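Local coordinates for putative periplasmic protein ydgH (Salmonella enterica subsp. enterica serovar Typhimurium, PDB 4EVU) that is of unknown function but is a putative periplasmic, possibly secreted protein, represented here by its C-terminal DUF1471 (YdgH/BhsA/McbA-like) domain, at residues Val18-Val23 against Lys46-Tyr51; Val23-Asn28 against Tyr37-Arg42; His52-Trp57 against Thr65-Leu70. One frame throughout, in Å; residues are numbered along the deposited sequence. Where two conformers were deposited one is given.

Contact 1. Residues Val18-Val23 against Lys46-Tyr51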
ATOM      1  N   VAL B  18     -11.752   0.135  18.692  1.00 16.79           N
ATOM      2  CA  VAL B  18     -12.413  -1.148  18.573  1.00 16.18           C
ATOM      3  C   VAL B  18     -13.180  -1.175  17.243  1.00 14.10           C
ATOM      4  O   VAL B  18     -14.127  -0.414  17.053  1.00 15.94           O
ATOM      5  CB  VAL B  18     -13.358  -1.422  19.744  1.00 17.01           C
ATOM      6  CG1 VAL B  18     -13.974  -2.766  19.581  1.00 16.93           C
ATOM      7  CG2 VAL B  18     -12.649  -1.282  21.087  1.00 18.55           C
ATOM      8  N   PRO B  19     -12.800  -2.072  16.286  1.00 13.48           N
ATOM      9  CA  PRO B  19     -13.471  -2.105  15.003  1.00 13.12           C
ATOM     10  C   PRO B  19     -14.817  -2.788  15.111  1.00 13.19           C
ATOM     11  O   PRO B  19     -15.034  -3.591  16.010  1.00 15.43           O
ATOM     12  CB  PRO B  19     -12.494  -2.874  14.114  1.00 13.02           C
ATOM     13  CG  PRO B  19     -11.782  -3.767  15.056  1.00 14.08           C
ATOM     14  CD  PRO B  19     -11.665  -2.992  16.336  1.00 13.08           C
ATOM     15  N   PHE B  20     -15.675  -2.517  14.147  1.00 12.55           N
ATOM     16  CA  PHE B  20     -17.000  -3.123  14.087  1.00 12.02           C
ATOM     17  C   PHE B  20     -17.205  -4.141  12.983  1.00 12.20           C
ATOM     18  O   PHE B  20     -18.203  -4.860  12.977  1.00 13.70           O
ATOM     19  CB  PHE B  20     -18.109  -2.041  13.994  1.00 13.49           C
ATOM     20  CG  PHE B  20     -18.175  -1.346  12.648  1.00 14.04           C
ATOM     21  CD1 PHE B  20     -19.039  -1.795  11.661  1.00 14.99           C
ATOM     22  CD2 PHE B  20     -17.392  -0.250  12.367  1.00 14.88           C
ATOM     23  CE1 PHE B  20     -19.115  -1.152  10.406  1.00 15.59           C
ATOM     24  CE2 PHE B  20     -17.459   0.373  11.120  1.00 14.05           C
ATOM     25  CZ  PHE B  20     -18.301  -0.075  10.154  1.00 14.28           C
ATOM     26  N   ASP B  21     -16.270  -4.185  12.061  1.00 12.84           N
ATOM     27  CA  ASP B  21     -16.368  -5.053  10.887  1.00 12.85           C
ATOM     28  C   ASP B  21     -15.009  -5.012  10.172  1.00 13.30           C
ATOM     29  O   ASP B  21     -14.115  -4.297  10.607  1.00 12.98           O
ATOM     30  CB  ASP B  21     -17.481  -4.587   9.928  1.00 13.18           C
ATOM     31  CG  ASP B  21     -18.023  -5.704   9.011  1.00 15.55           C
ATOM     32  OD1 ASP B  21     -17.485  -6.815   8.973  1.00 15.52           O
ATOM     33  OD2 ASP B  21     -19.067  -5.461   8.370  1.00 23.29           O
ATOM     34  N   SER B  22     -14.867  -5.777   9.097  0.56 13.64           N
ATOM     35  CA  SER B  22     -13.711  -5.638   8.235  0.56 13.19           C
ATOM     36  C   SER B  22     -14.120  -5.842   6.776  0.56 13.91           C
ATOM     37  O   SER B  22     -15.229  -6.263   6.489  0.56 14.98           O
ATOM     38  CB  SER B  22     -12.591  -6.609   8.665  0.56 13.82           C
ATOM     39  OG  SER B  22     -13.037  -7.940   8.599  0.56 13.58           O
ATOM     40  N   VAL B  23     -13.218  -5.477   5.875  1.00 14.88           N
ATOM     41  CA  VAL B  23     -13.387  -5.742   4.450  1.00 14.32           C
ATOM     42  C   VAL B  23     -12.171  -6.608   4.044  1.00 14.26           C
ATOM     43  O   VAL B  23     -11.059  -6.435   4.547  1.00 15.23           O
ATOM     44  CB  VAL B  23     -13.403  -4.468   3.583  1.00 16.38           C
ATOM     45  CG1 VAL B  23     -14.562  -3.616   3.909  1.00 18.38           C
ATOM     46  CG2 VAL B  23     -12.181  -3.688   3.744  1.00 18.42           C
ATOM     47  N   LYS B  46     -19.844   0.352   4.054  1.00 17.39           N
ATOM     48  CA  LYS B  46     -20.224  -0.315   5.324  1.00 18.34           C
ATOM     49  C   LYS B  46     -20.423   0.646   6.489  1.00 17.50           C
ATOM     50  O   LYS B  46     -20.666   0.217   7.632  1.00 19.09           O
ATOM     51  CB  LYS B  46     -19.217  -1.409   5.696  1.00 19.75           C
ATOM     52  CG  LYS B  46     -19.239  -2.562   4.710  1.00 22.07           C
ATOM     53  CD  LYS B  46     -18.206  -3.616   5.011  1.00 25.91           C
ATOM     54  CE  LYS B  46     -18.501  -4.949   4.346  1.00 30.97           C
ATOM     55  NZ  LYS B  46     -19.225  -5.828   5.315  1.00 32.61           N
ATOM     56  N   GLY B  47     -20.367   1.940   6.231  1.00 17.20           N
ATOM     57  CA  GLY B  47     -20.581   2.915   7.282  1.00 17.29           C
ATOM     58  C   GLY B  47     -19.419   3.312   8.146  1.00 17.49           C
ATOM     59  O   GLY B  47     -19.619   3.872   9.233  1.00 20.39           O
ATOM     60  N   ALA B  48     -18.194   3.030   7.705  1.00 16.94           N
ATOM     61  CA  ALA B  48     -17.027   3.293   8.533  1.00 16.30           C
ATOM     62  C   ALA B  48     -16.559   4.703   8.244  1.00 17.05           C
ATOM     63  O   ALA B  48     -16.718   5.194   7.116  1.00 19.63           O
ATOM     64  CB  ALA B  48     -15.895   2.310   8.202  1.00 17.91           C
ATOM     65  N   LYS B  49     -15.983   5.326   9.262  1.00 16.95           N
ATOM     66  CA  LYS B  49     -15.268   6.595   9.121  1.00 19.13           C
ATOM     67  C   LYS B  49     -13.751   6.389   9.007  1.00 17.35           C
ATOM     68  O   LYS B  49     -13.057   7.259   8.483  1.00 18.91           O
ATOM     69  CB  LYS B  49     -15.592   7.495  10.319  1.00 20.60           C
ATOM     70  CG  LYS B  49     -17.076   7.847  10.467  1.00 26.99           C
ATOM     71  CD  LYS B  49     -17.467   9.028   9.614  1.00 32.91           C
ATOM     72  CE  LYS B  49     -18.663   9.801  10.192  1.00 35.47           C
ATOM     73  NZ  LYS B  49     -19.082  10.973   9.351  1.00 36.38           N
ATOM     74  N   TYR B  50     -13.236   5.237   9.447  1.00 15.89           N
ATOM     75  CA  TYR B  50     -11.811   4.964   9.441  1.00 14.54           C
ATOM     76  C   TYR B  50     -11.600   3.505   9.091  1.00 12.76           C
ATOM     77  O   TYR B  50     -12.477   2.675   9.342  1.00 12.81           O
ATOM     78  CB  TYR B  50     -11.146   5.202  10.796  1.00 15.15           C
ATOM     79  CG  TYR B  50     -11.488   6.524  11.404  1.00 19.51           C
ATOM     80  CD1 TYR B  50     -10.813   7.677  11.018  1.00 24.00           C
ATOM     81  CD2 TYR B  50     -12.548   6.645  12.283  1.00 23.13           C
ATOM     82  CE1 TYR B  50     -11.158   8.930  11.551  1.00 26.57           C
ATOM     83  CE2 TYR B  50     -12.901   7.858  12.810  1.00 28.27           C
ATOM     84  CZ  TYR B  50     -12.223   9.000  12.449  1.00 28.40           C
ATOM     85  OH  TYR B  50     -12.634  10.209  13.033  1.00 34.53           O
ATOM     86  N   TYR B  51     -10.412   3.198   8.575  1.00 12.98           N
ATOM     87  CA  TYR B  51      -9.997   1.815   8.394  1.00 12.08           C
ATOM     88  C   TYR B  51      -8.521   1.657   8.740  1.00 12.44           C
ATOM     89  O   TYR B  51      -7.775   2.618   8.717  1.00 13.32           O
ATOM     90  CB  TYR B  51     -10.289   1.311   6.966  1.00 13.13           C
ATOM     91  CG  TYR B  51      -9.468   1.999   5.926  1.00 15.44           C
ATOM     92  CD1 TYR B  51      -8.222   1.533   5.571  1.00 15.54           C
ATOM     93  CD2 TYR B  51      -9.953   3.137   5.291  1.00 15.03           C
ATOM     94  CE1 TYR B  51      -7.446   2.168   4.600  1.00 16.48           C
ATOM     95  CE2 TYR B  51      -9.173   3.781   4.334  1.00 16.47           C
ATOM     96  CZ  TYR B  51      -7.928   3.277   3.987  1.00 16.34           C
ATOM     97  OH  TYR B  51      -7.163   3.936   3.047  1.00 19.53           O
TER

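Contact 2. Residues Val23-Asn28 against Tyr37-Arg42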
ATOM      1  N   VAL B  23     -13.218  -5.477   5.875  1.00 14.88           N
ATOM      2  CA  VAL B  23     -13.387  -5.742   4.450  1.00 14.32           C
ATOM      3  C   VAL B  23     -12.171  -6.608   4.044  1.00 14.26           C
ATOM      4  O   VAL B  23     -11.059  -6.435   4.547  1.00 15.23           O
ATOM      5  CB  VAL B  23     -13.403  -4.468   3.583  1.00 16.38           C
ATOM      6  CG1 VAL B  23     -14.562  -3.616   3.909  1.00 18.38           C
ATOM      7  CG2 VAL B  23     -12.181  -3.688   3.744  1.00 18.42           C
ATOM      8  N   LYS B  24     -12.429  -7.550   3.143  1.00 14.43           N
ATOM      9  CA  LYS B  24     -11.390  -8.454   2.643  1.00 14.59           C
ATOM     10  C   LYS B  24     -11.720  -8.774   1.211  1.00 14.56           C
ATOM     11  O   LYS B  24     -12.797  -9.230   0.907  1.00 15.26           O
ATOM     12  CB  LYS B  24     -11.371  -9.711   3.492  1.00 16.13           C
ATOM     13  CG  LYS B  24     -10.129 -10.530   3.310  1.00 17.30           C
ATOM     14  CD  LYS B  24     -10.319 -11.609   2.257  1.00 17.39           C
ATOM     15  CE  LYS B  24      -8.976 -12.281   1.939  1.00 17.63           C
ATOM     16  NZ  LYS B  24      -9.185 -13.375   0.939  1.00 18.61           N
ATOM     17  N   PHE B  25     -10.776  -8.522   0.323  1.00 13.57           N
ATOM     18  CA  PHE B  25     -11.019  -8.679  -1.091  1.00 14.92           C
ATOM     19  C   PHE B  25      -9.712  -8.774  -1.870  1.00 14.59           C
ATOM     20  O   PHE B  25      -8.653  -8.480  -1.348  1.00 13.58           O
ATOM     21  CB  PHE B  25     -11.844  -7.505  -1.631  1.00 16.26           C
ATOM     22  CG  PHE B  25     -11.137  -6.174  -1.591  1.00 17.44           C
ATOM     23  CD1 PHE B  25     -10.552  -5.635  -2.734  1.00 19.80           C
ATOM     24  CD2 PHE B  25     -11.052  -5.475  -0.408  1.00 18.60           C
ATOM     25  CE1 PHE B  25      -9.897  -4.426  -2.687  1.00 20.67           C
ATOM     26  CE2 PHE B  25     -10.383  -4.277  -0.331  1.00 19.42           C
ATOM     27  CZ  PHE B  25      -9.823  -3.722  -1.468  1.00 19.38           C
ATOM     28  N   THR B  26      -9.839  -9.187  -3.130  1.00 16.09           N
ATOM     29  CA  THR B  26      -8.722  -9.242  -4.070  1.00 16.66           C
ATOM     30  C   THR B  26      -9.078  -8.414  -5.279  1.00 17.48           C
ATOM     31  O   THR B  26     -10.215  -8.484  -5.747  1.00 18.12           O
ATOM     32  CB  THR B  26      -8.506 -10.679  -4.515  1.00 17.56           C
ATOM     33  OG1 THR B  26      -8.176 -11.488  -3.387  1.00 19.20           O
ATOM     34  CG2 THR B  26      -7.412 -10.790  -5.512  1.00 18.37           C
ATOM     35  N   GLY B  27      -8.126  -7.609  -5.752  1.00 17.09           N
ATOM     36  CA  GLY B  27      -8.299  -6.874  -6.992  1.00 19.09           C
ATOM     37  C   GLY B  27      -7.010  -6.336  -7.553  1.00 17.92           C
ATOM     38  O   GLY B  27      -5.954  -6.610  -7.043  1.00 18.34           O
ATOM     39  N   ASN B  28      -7.123  -5.541  -8.595  0.54 18.98           N
ATOM     40  CA  ASN B  28      -5.967  -4.937  -9.221  0.54 19.12           C
ATOM     41  C   ASN B  28      -5.298  -3.895  -8.318  0.54 18.72           C
ATOM     42  O   ASN B  28      -5.968  -3.016  -7.753  0.54 19.71           O
ATOM     43  CB  ASN B  28      -6.392  -4.296 -10.526  0.54 19.63           C
ATOM     44  CG  ASN B  28      -6.998  -5.301 -11.486  0.54 22.10           C
ATOM     45  OD1 ASN B  28      -8.060  -5.073 -12.061  0.54 28.92           O
ATOM     46  ND2 ASN B  28      -6.322  -6.431 -11.649  0.54 23.41           N
ATOM     47  N   TYR B  37      -7.872   3.805  -2.278  1.00 15.55           N
ATOM     48  CA  TYR B  37      -9.174   4.252  -2.736  1.00 16.06           C
ATOM     49  C   TYR B  37     -10.205   3.111  -2.722  1.00 15.68           C
ATOM     50  O   TYR B  37     -11.343   3.317  -2.313  1.00 16.53           O
ATOM     51  CB  TYR B  37      -9.018   4.878  -4.131  1.00 16.85           C
ATOM     52  CG  TYR B  37     -10.309   5.291  -4.762  1.00 18.86           C
ATOM     53  CD1 TYR B  37     -10.883   6.522  -4.488  1.00 20.58           C
ATOM     54  CD2 TYR B  37     -10.996   4.425  -5.611  1.00 22.51           C
ATOM     55  CE1 TYR B  37     -12.096   6.900  -5.080  1.00 22.29           C
ATOM     56  CE2 TYR B  37     -12.201   4.790  -6.210  1.00 24.65           C
ATOM     57  CZ  TYR B  37     -12.759   6.027  -5.921  1.00 23.46           C
ATOM     58  OH  TYR B  37     -13.954   6.417  -6.515  1.00 28.28           O
ATOM     59  N   GLN B  38      -9.802   1.923  -3.176  1.00 15.37           N
ATOM     60  CA  GLN B  38     -10.701   0.775  -3.178  1.00 15.47           C
ATOM     61  C   GLN B  38     -11.072   0.372  -1.762  1.00 14.80           C
ATOM     62  O   GLN B  38     -12.232   0.080  -1.499  1.00 16.57           O
ATOM     63  CB  GLN B  38     -10.107  -0.425  -3.929  1.00 16.36           C
ATOM     64  CG  GLN B  38      -9.915  -0.158  -5.436  1.00 18.29           C
ATOM     65  CD  GLN B  38     -11.215   0.103  -6.163  1.00 24.34           C
ATOM     66  OE1 GLN B  38     -12.229  -0.502  -5.853  1.00 29.87           O
ATOM     67  NE2 GLN B  38     -11.194   1.023  -7.115  1.00 27.65           N
ATOM     68  N   VAL B  39     -10.107   0.357  -0.855  1.00 13.76           N
ATOM     69  CA  VAL B  39     -10.405   0.048   0.542  1.00 13.60           C
ATOM     70  C   VAL B  39     -11.344   1.104   1.152  1.00 13.76           C
ATOM     71  O   VAL B  39     -12.358   0.773   1.767  1.00 15.03           O
ATOM     72  CB  VAL B  39      -9.121  -0.096   1.372  1.00 13.74           C
ATOM     73  CG1 VAL B  39      -9.460  -0.376   2.833  1.00 14.21           C
ATOM     74  CG2 VAL B  39      -8.227  -1.236   0.814  1.00 15.25           C
ATOM     75  N   ALA B  40     -11.049   2.377   0.911  1.00 14.40           N
ATOM     76  CA  ALA B  40     -11.857   3.489   1.457  1.00 13.47           C
ATOM     77  C   ALA B  40     -13.299   3.394   0.959  1.00 13.92           C
ATOM     78  O   ALA B  40     -14.229   3.650   1.712  1.00 15.15           O
ATOM     79  CB  ALA B  40     -11.234   4.830   1.080  1.00 14.50           C
ATOM     80  N   LYS B  41     -13.476   3.072  -0.325  1.00 14.79           N
ATOM     81  CA  LYS B  41     -14.812   2.933  -0.931  1.00 15.39           C
ATOM     82  C   LYS B  41     -15.606   1.819  -0.232  1.00 15.44           C
ATOM     83  O   LYS B  41     -16.794   1.992   0.100  1.00 17.16           O
ATOM     84  CB  LYS B  41     -14.735   2.697  -2.463  1.00 17.94           C
ATOM     85  CG  LYS B  41     -16.085   2.408  -3.123  1.00 23.28           C
ATOM     86  CD  LYS B  41     -15.953   2.043  -4.590  1.00 28.88           C
ATOM     87  CE  LYS B  41     -15.345   3.164  -5.368  1.00 31.13           C
ATOM     88  NZ  LYS B  41     -15.390   2.882  -6.811  1.00 33.81           N
ATOM     89  N   ARG B  42     -14.968   0.695   0.012  1.00 16.08           N
ATOM     90  CA  ARG B  42     -15.635  -0.421   0.656  1.00 16.39           C
ATOM     91  C   ARG B  42     -15.935  -0.114   2.108  1.00 15.83           C
ATOM     92  O   ARG B  42     -16.968  -0.540   2.643  1.00 15.56           O
ATOM     93  CB  ARG B  42     -14.799  -1.685   0.525  1.00 16.76           C
ATOM     94  CG  ARG B  42     -14.810  -2.266  -0.907  1.00 17.49           C
ATOM     95  CD  ARG B  42     -13.667  -3.208  -1.152  1.00 19.05           C
ATOM     96  NE  ARG B  42     -13.608  -3.814  -2.483  1.00 22.89           N
ATOM     97  CZ  ARG B  42     -14.100  -5.009  -2.804  1.00 24.65           C
ATOM     98  NH1 ARG B  42     -14.810  -5.728  -1.931  1.00 27.30           N
ATOM     99  NH2 ARG B  42     -13.928  -5.465  -4.041  1.00 27.46           N
TER

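Contact 3. Residues His52-Trp57 against Thr65-Leu70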
ATOM      1  N   HIS B  52      -8.123   0.421   9.009  1.00 11.77           N
ATOM      2  CA  HIS B  52      -6.739   0.082   9.251  1.00 12.48           C
ATOM      3  C   HIS B  52      -6.447  -1.237   8.557  1.00 10.67           C
ATOM      4  O   HIS B  52      -7.101  -2.253   8.804  1.00 11.41           O
ATOM      5  CB  HIS B  52      -6.429  -0.063  10.737  1.00 12.26           C
ATOM      6  CG  HIS B  52      -5.030  -0.449  11.009  1.00 13.46           C
ATOM      7  ND1 HIS B  52      -3.955   0.343  10.674  1.00 14.21           N
ATOM      8  CD2 HIS B  52      -4.525  -1.599  11.500  1.00 14.17           C
ATOM      9  CE1 HIS B  52      -2.843  -0.312  10.969  1.00 15.34           C
ATOM     10  NE2 HIS B  52      -3.162  -1.479  11.491  1.00 17.75           N
ATOM     11  N   ILE B  53      -5.488  -1.206   7.612  1.00 11.56           N
ATOM     12  CA  ILE B  53      -5.111  -2.404   6.894  1.00 13.15           C
ATOM     13  C   ILE B  53      -4.427  -3.394   7.843  1.00 11.27           C
ATOM     14  O   ILE B  53      -3.514  -3.043   8.564  1.00 14.32           O
ATOM     15  CB  ILE B  53      -4.220  -2.087   5.640  1.00 14.56           C
ATOM     16  CG1 ILE B  53      -5.000  -1.175   4.609  1.00 18.81           C
ATOM     17  CG2 ILE B  53      -3.671  -3.385   5.021  1.00 14.51           C
ATOM     18  CD1 ILE B  53      -4.436  -0.978   3.256  1.00 23.92           C
ATOM     19  N   THR B  54      -4.947  -4.617   7.865  1.00 11.66           N
ATOM     20  CA  THR B  54      -4.441  -5.692   8.715  1.00 12.00           C
ATOM     21  C   THR B  54      -3.634  -6.752   7.985  1.00 11.30           C
ATOM     22  O   THR B  54      -2.741  -7.362   8.586  1.00 12.62           O
ATOM     23  CB  THR B  54      -5.610  -6.349   9.455  1.00 13.50           C
ATOM     24  OG1 THR B  54      -6.648  -6.641   8.518  1.00 15.62           O
ATOM     25  CG2 THR B  54      -6.163  -5.364  10.507  1.00 14.55           C
ATOM     26  N   ARG B  55      -3.908  -6.967   6.697  1.00 10.92           N
ATOM     27  CA  ARG B  55      -3.185  -7.936   5.885  1.00 10.66           C
ATOM     28  C   ARG B  55      -3.062  -7.445   4.464  1.00  9.66           C
ATOM     29  O   ARG B  55      -3.994  -6.860   3.958  1.00 11.33           O
ATOM     30  CB  ARG B  55      -3.880  -9.303   5.857  1.00 12.23           C
ATOM     31  CG  ARG B  55      -4.228  -9.923   7.188  1.00 14.32           C
ATOM     32  CD  ARG B  55      -3.015 -10.581   7.864  1.00 15.27           C
ATOM     33  NE  ARG B  55      -3.438 -11.246   9.091  1.00 17.05           N
ATOM     34  CZ  ARG B  55      -3.590 -10.633  10.282  1.00 15.22           C
ATOM     35  NH1 ARG B  55      -3.313  -9.331  10.454  1.00 16.85           N
ATOM     36  NH2 ARG B  55      -4.036 -11.323  11.312  1.00 17.34           N
ATOM     37  N   GLN B  56      -1.945  -7.731   3.820  1.00 11.73           N
ATOM     38  CA  GLN B  56      -1.770  -7.478   2.402  1.00 12.63           C
ATOM     39  C   GLN B  56      -0.841  -8.496   1.776  1.00 12.15           C
ATOM     40  O   GLN B  56       0.197  -8.819   2.334  1.00 12.77           O
ATOM     41  CB  GLN B  56      -1.322  -6.050   2.136  1.00 14.28           C
ATOM     42  CG  GLN B  56       0.032  -5.685   2.718  1.00 17.95           C
ATOM     43  CD  GLN B  56       0.134  -4.194   3.160  1.00 22.21           C
ATOM     44  OE1 GLN B  56      -0.170  -3.846   4.305  1.00 25.41           O
ATOM     45  NE2 GLN B  56       0.563  -3.322   2.237  1.00 24.85           N
ATOM     46  N   TRP B  57      -1.244  -8.997   0.626  1.00 10.90           N
ATOM     47  CA  TRP B  57      -0.421  -9.934  -0.133  1.00 11.36           C
ATOM     48  C   TRP B  57      -0.446  -9.490  -1.585  1.00 11.50           C
ATOM     49  O   TRP B  57      -1.508  -9.473  -2.225  1.00 12.95           O
ATOM     50  CB  TRP B  57      -0.996 -11.347  -0.034  1.00 12.51           C
ATOM     51  CG  TRP B  57      -1.035 -11.980   1.289  1.00 13.36           C
ATOM     52  CD1 TRP B  57      -0.066 -12.759   1.846  1.00 14.70           C
ATOM     53  CD2 TRP B  57      -2.139 -11.987   2.211  1.00 14.35           C
ATOM     54  NE1 TRP B  57      -0.514 -13.285   3.059  1.00 17.05           N
ATOM     55  CE2 TRP B  57      -1.757 -12.797   3.318  1.00 14.23           C
ATOM     56  CE3 TRP B  57      -3.406 -11.382   2.221  1.00 14.13           C
ATOM     57  CZ2 TRP B  57      -2.616 -13.060   4.396  1.00 15.37           C
ATOM     58  CZ3 TRP B  57      -4.276 -11.653   3.312  1.00 14.79           C
ATOM     59  CH2 TRP B  57      -3.856 -12.457   4.388  1.00 14.47           C
ATOM     60  N   THR B  65      -4.350  -8.898  -2.478  1.00 13.32           N
ATOM     61  CA  THR B  65      -5.386  -9.308  -1.533  1.00 12.56           C
ATOM     62  C   THR B  65      -5.159  -8.520  -0.272  1.00 11.84           C
ATOM     63  O   THR B  65      -4.052  -8.405   0.205  1.00 11.06           O
ATOM     64  CB  THR B  65      -5.301 -10.833  -1.292  1.00 13.80           C
ATOM     65  OG1 THR B  65      -5.592 -11.508  -2.511  1.00 16.25           O
ATOM     66  CG2 THR B  65      -6.289 -11.274  -0.243  1.00 14.03           C
ATOM     67  N   ILE B  66      -6.224  -7.897   0.219  1.00 12.88           N
ATOM     68  CA  ILE B  66      -6.141  -6.988   1.334  1.00 14.48           C
ATOM     69  C   ILE B  66      -7.246  -7.236   2.292  1.00 14.33           C
ATOM     70  O   ILE B  66      -8.378  -7.509   1.873  1.00 15.53           O
ATOM     71  CB  ILE B  66      -6.420  -5.541   0.839  1.00 18.44           C
ATOM     72  CG1 ILE B  66      -5.192  -4.953   0.217  1.00 21.51           C
ATOM     73  CG2 ILE B  66      -6.886  -4.599   1.989  1.00 20.41           C
ATOM     74  CD1 ILE B  66      -4.524  -3.874   1.114  1.00 26.79           C
ATOM     75  N   SER B  67      -6.928  -7.025   3.573  1.00 14.02           N
ATOM     76  CA  SER B  67      -7.984  -6.897   4.553  1.00 14.61           C
ATOM     77  C   SER B  67      -7.730  -5.677   5.431  1.00 13.78           C
ATOM     78  O   SER B  67      -6.601  -5.281   5.653  1.00 14.00           O
ATOM     79  CB  SER B  67      -8.082  -8.120   5.400  1.00 16.14           C
ATOM     80  OG  SER B  67      -6.961  -8.302   6.183  1.00 17.89           O
ATOM     81  N   ALA B  68      -8.827  -5.119   5.931  1.00 13.41           N
ATOM     82  CA  ALA B  68      -8.818  -3.934   6.779  1.00 12.96           C
ATOM     83  C   ALA B  68      -9.923  -3.975   7.805  1.00 12.62           C
ATOM     84  O   ALA B  68     -11.069  -4.308   7.506  1.00 14.27           O
ATOM     85  CB  ALA B  68      -8.974  -2.657   5.943  1.00 13.60           C
ATOM     86  N   ASP B  69      -9.562  -3.625   9.020  1.00 11.10           N
ATOM     87  CA  ASP B  69     -10.542  -3.415  10.087  1.00 12.13           C
ATOM     88  C   ASP B  69     -11.229  -2.051   9.836  1.00 11.04           C
ATOM     89  O   ASP B  69     -10.578  -1.096   9.373  1.00 11.54           O
ATOM     90  CB  ASP B  69      -9.845  -3.365  11.423  1.00 11.56           C
ATOM     91  CG  ASP B  69      -9.489  -4.705  12.012  1.00 11.62           C
ATOM     92  OD1 ASP B  69     -10.111  -5.724  11.654  1.00 14.83           O
ATOM     93  OD2 ASP B  69      -8.596  -4.703  12.925  1.00 13.28           O
ATOM     94  N   LEU B  70     -12.534  -2.000  10.137  1.00 11.04           N
ATOM     95  CA  LEU B  70     -13.363  -0.817  10.000  1.00 11.71           C
ATOM     96  C   LEU B  70     -13.762  -0.241  11.349  1.00 12.05           C
ATOM     97  O   LEU B  70     -14.101  -0.977  12.248  1.00 13.29           O
ATOM     98  CB  LEU B  70     -14.603  -1.150   9.222  1.00 12.70           C
ATOM     99  CG  LEU B  70     -14.446  -1.702   7.808  1.00 13.79           C
ATOM    100  CD1 LEU B  70     -15.843  -1.779   7.175  1.00 15.20           C
ATOM    101  CD2 LEU B  70     -13.464  -0.919   6.970  1.00 15.37           C
TER
HETATM  102  O   HOH W   1      -8.802  -7.762  10.010  1.00 22.04           O

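Contact 1. Residues Val18-Val23 against Lys46-Tyr51
Lys46 reaches back from the end of helix 32-45 across the start of strand 21-28 to meet Asp21 and Val23. Beyond CB and CG, the first contact comes at Lys46 CD, which packs against Val23 CG1 at 3.8 Å as the two side chains run antiparallel past one another. Lys46 CE follows, 4.1 Å from Ser22 O. Up to this point the chain is extended; at the last torsion it bends (chi4 -95°), and Lys46 NZ turns to Asp21 OD2, 3.1 Å away, in a salt bridge. The ammonium comes from above the carboxylate plane, 46° out of it, and the two side chains are roughly perpendicular. The other carboxylate oxygen is used locally, by the next backbone N-H: Ser22 N makes a weak hydrogen bond to Asp21 OD1 over 2.8 Å.

On the other flank the Phe20 ring stands with its rim to the turn. Lys46 O lies near the ring plane, 3.5 Å from Phe20 CE1, and Ala48 CB meets Phe20 CE2 at 3.8 Å. Gly47, with positive phi, is the C-prime residue of the Schellman motif that ends the helix, so the ring packs directly on this capping turn; Lys72 adds a cation-pi contact to Phe20. The chemistry is mixed: a ring edge that meets both a methyl and a carbonyl oxygen, beside a charge pair on a partly exposed border of the domain, where solvent probably weakens the attraction and the aliphatic part of Lys46 contributes packing of its own.

Contact 2. Residues Val23-Asn28 against Tyr37-Arg42
The guanidinium of Arg42 lies flat on the ring of Phe25, the two planes only 5° apart and their centres 3.9 Å from each other. The stack is offset: Arg42 CZ sits 3.4 Å from Phe25 CG, toward the CB end of the ring. Arg42 CZ lies over the Phe25 face, 30° off the ring normal, in a cation-pi interaction. Arg42 CD continues the cover over the same face with a CH-pi contact, 3.7 Å from the Phe25 ring centroid, so aliphatic and charged parts of one side chain share one aromatic surface. Between them, the third torsion of Arg42 holds NE anti to CB and sets it over the ring centre.

The far end of the ring meets the helix differently. Val39 CG2 approaches at the edge, near the ring plane, 3.7 Å from Phe25 CZ. Gln38 CB comes obliquely to Phe25 CZ at 4.1 Å, its side chain set crosswise to that of Phe25. Nearer the start of the strand, Val23 CG1 packs on Arg42 CB at 3.9 Å, and Val23 CG2 lies 4.4 Å from Val39 CG1, a looser apolar contact.

Strand 23-28 and helix 37-42 run at 137° to each other, with 9.4 Å between their axes. Val39 also reaches Ile66 and Ala68 of the neighbouring strand. This is the layered packing of an alpha/beta domain, one helix lying across a face of a mixed sheet, with Phe25 of the outer strand pointing into the interface.

Contact 3. Residues His52-Trp57 against Thr65-Leu70
Thr54 OG1 and Ser67 OG both sit between their own backbone N and carbonyl carbon (chi1 48° and 66°), which brings the two hydroxyls together across the strands in a hydrogen bond of 2.9 Å between Thr54 OG1 and Ser67 OG. A water then bridges Thr54 OG1 to Asp69 OD1, while the methyl CG2 of Thr54 meets Asp69 OD2 at 3.5 Å. Beneath them the backbone is irregular: Ser67 O takes Thr54 N at 2.8 Å and, more weakly, Arg55 N. Two consecutive residues thus face one, a classic beta bulge in the antiparallel hairpin of strands 50-57 and 63-71, and the register shifts by one there. Arg55 curls back along its own strand, its NH1 bonded to Thr54 O at 2.8 Å, with the donor above the carbonyl plane.

On the face turned to helix 32-45, Ile53 CD1 meets Ile66 CD1 at 3.6 Å, one side chain lying across the other. The opposite face carries Trp57, whose CE3 packs on Thr65 CG2 at 3.8 Å. The polar end of Gln56 is taken up by Gln56 of the second subunit, and Thr65 OG1 bonds to Thr26 OG1 on strand 21-28.

How the contacts relate
After strand 7-8 and helix 11-15, strand 21-28 supplies one side of contacts 1 and 2, which share Val23. The chain then turns into helix 32-45, and contact 2 closes the shorter loop by setting this helix against the strand it has just left. Contact 1 closes the longer loop around it, bringing the turn after helix 32-45, which leads into strand 50-57, back to residues 18-23. Contact 3 follows in series, as the hairpin of strands 50-57 and 63-71. Strand 63-71 lies beside strand 21-28, joined by backbone hydrogen bonds such as Ala68 N to Val23 O, so the three contacts tie hairpin, helix and the outer strand 21-28 of this chain's sheet into one domain.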